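Local coordinates for cupin 2 conserved barrel domain protein (Planctomyces limnophilus, PDB 4H7L), which is of unknown function but binds a copper ion in its cupin barrel, at the copper (II) ion site. Coordinates in Å, arbitrary orientation; residue numbers count along the deposited sequence, not the author numbering.

The copper (II) ion site. Residues 61, 63, 68, 70, 102, 104, 114, 124. With CU (copper (II) ion), chain B.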
loop_
_atom_site.group_PDB
_atom_site.type_symbol
_atom_site.label_atom_id
_atom_site.label_comp_id
_atom_site.label_asym_id
_atom_site.label_seq_id
_atom_site.Cartn_x
_atom_site.Cartn_y
_atom_site.Cartn_z
ATOM N N HIS A 61 -14.284 -14.017 -4.229
ATOM C CA HIS A 61 -14.245 -14.239 -2.791
ATOM C C HIS A 61 -14.504 -12.936 -2.045
ATOM O O HIS A 61 -14.576 -11.864 -2.644
ATOM C CB HIS A 61 -12.886 -14.812 -2.375
ATOM C CG HIS A 61 -11.766 -13.817 -2.436
ATOM N ND1 HIS A 61 -11.007 -13.617 -3.569
ATOM C CD2 HIS A 61 -11.279 -12.963 -1.503
ATOM C CE1 HIS A 61 -10.101 -12.683 -3.331
ATOM N NE2 HIS A 61 -10.246 -12.268 -2.085
ATOM N N HIS A 63 -14.150 -11.007 2.265
ATOM C CA HIS A 63 -13.587 -11.059 3.600
ATOM C C HIS A 63 -14.593 -10.462 4.567
ATOM O O HIS A 63 -15.242 -9.463 4.258
ATOM C CB HIS A 63 -12.271 -10.280 3.638
ATOM C CG HIS A 63 -11.309 -10.668 2.556
ATOM N ND1 HIS A 63 -10.709 -11.908 2.500
ATOM C CD2 HIS A 63 -10.838 -9.975 1.492
ATOM C CE1 HIS A 63 -9.917 -11.966 1.443
ATOM N NE2 HIS A 63 -9.976 -10.806 0.815
ATOM N N GLU A 68 -9.326 -4.520 2.163
ATOM C CA GLU A 68 -8.131 -4.565 1.337
ATOM C C GLU A 68 -8.057 -3.333 0.445
ATOM O O GLU A 68 -9.078 -2.776 0.055
ATOM C CB GLU A 68 -8.127 -5.840 0.487
ATOM C CG GLU A 68 -8.073 -7.125 1.304
ATOM C CD GLU A 68 -7.919 -8.374 0.443
ATOM O OE1 GLU A 68 -7.055 -9.214 0.778
ATOM O OE2 GLU A 68 -8.662 -8.528 -0.556
ATOM N N TYR A 70 -6.058 -2.540 -3.062
ATOM C CA TYR A 70 -5.167 -2.935 -4.143
ATOM C C TYR A 70 -4.595 -1.690 -4.805
ATOM O O TYR A 70 -5.310 -0.719 -5.036
ATOM C CB TYR A 70 -5.919 -3.753 -5.196
ATOM C CG TYR A 70 -6.432 -5.106 -4.740
ATOM C CD1 TYR A 70 -6.272 -5.542 -3.433
ATOM C CD2 TYR A 70 -7.072 -5.956 -5.635
ATOM C CE1 TYR A 70 -6.743 -6.781 -3.029
ATOM C CE2 TYR A 70 -7.541 -7.196 -5.242
ATOM C CZ TYR A 70 -7.374 -7.603 -3.939
ATOM O OH TYR A 70 -7.840 -8.839 -3.545
ATOM N N VAL A 102 -17.519 -7.077 0.350
ATOM C CA VAL A 102 -17.500 -6.807 -1.080
ATOM C C VAL A 102 -16.891 -7.985 -1.835
ATOM O O VAL A 102 -15.701 -8.256 -1.713
ATOM C CB VAL A 102 -16.701 -5.533 -1.403
ATOM C CG1 VAL A 102 -16.456 -5.421 -2.900
ATOM C CG2 VAL A 102 -17.437 -4.308 -0.886
ATOM N N HIS A 104 -15.120 -9.876 -4.660
ATOM C CA HIS A 104 -14.100 -9.340 -5.549
ATOM C C HIS A 104 -13.169 -10.399 -6.117
ATOM O O HIS A 104 -12.985 -11.467 -5.533
ATOM C CB HIS A 104 -13.269 -8.266 -4.829
ATOM C CG HIS A 104 -12.494 -8.779 -3.654
ATOM N ND1 HIS A 104 -13.080 -9.038 -2.434
ATOM C CD2 HIS A 104 -11.178 -9.074 -3.509
ATOM C CE1 HIS A 104 -12.163 -9.476 -1.589
ATOM N NE2 HIS A 104 -11.001 -9.511 -2.217
ATOM N N ASN A 114 -1.117 -5.321 -2.347
ATOM C CA ASN A 114 -2.336 -5.504 -1.577
ATOM C C ASN A 114 -2.116 -5.099 -0.127
ATOM O O ASN A 114 -1.332 -5.716 0.592
ATOM C CB ASN A 114 -2.820 -6.951 -1.664
ATOM C CG ASN A 114 -4.122 -7.169 -0.929
ATOM O OD1 ASN A 114 -4.780 -6.209 -0.514
ATOM N ND2 ASN A 114 -4.508 -8.431 -0.764
ATOM N N ASP A 124 -9.734 -15.930 6.880
ATOM C CA ASP A 124 -10.852 -15.068 6.513
ATOM C C ASP A 124 -11.022 -14.978 5.007
ATOM O O ASP A 124 -10.719 -13.955 4.398
ATOM C CB ASP A 124 -10.655 -13.667 7.090
ATOM C CG ASP A 124 -11.857 -12.774 6.868
ATOM O OD1 ASP A 124 -12.963 -13.314 6.661
ATOM O OD2 ASP A 124 -11.700 -11.534 6.902
HETATM CU CU CU B . -9.291 -10.530 -1.175
#
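Three histidines and a glutamate hold the copper in the classic cupin arrangement. His61 and His63 lie in the loop before strand 67-72, which supplies Glu68; together they are the HXH...E ligands of the first cupin motif. His104, opening strand 104-107, comes from the second motif, so the ion ties two distant stretches of the barrel together. Each imidazole binds through NE2, which suits a borderline metal such as Cu(II): His63 NE2 stands 2.1 Å from CU. The carboxylate, probably ionised, would offset part of the ion's charge, with Glu68 OE2 2.2 Å from CU. His61 NE2 and Glu68 OE2 face each other across the ion at 167°. The shell is irregular, and water ligands may be unseen.

Second-shell carbonyls hold the rings of His63 and His104. His63 ND1 gives its N-H to the Asp124 carbonyl O at 2.8 Å, nearly along the C=O axis. His104, its CG in the crowded position between backbone N and carbonyl carbon (chi1 63°), turns ND1 towards Val102 O. Both acceptors lie close to their ring planes, so each bond resists rotation and leaves NE2 to the metal.

Glu68 reaches in on a chain extended beyond CG. Tyr70, two residues along the same strand, brings its phenol OH to 3.1 Å from Glu68 OE2, approaching from above the carboxylate plane. A phenylalanine here would lose this hydrogen bond and would probably leave the metal-bound oxygen less firmly oriented. The other oxygen is held by an amide from strand 110-117: Asn114 ND2 donates to Glu68 OE1 at 3.1 Å, almost straight at the hydrogen (175°), from above the carboxylate plane.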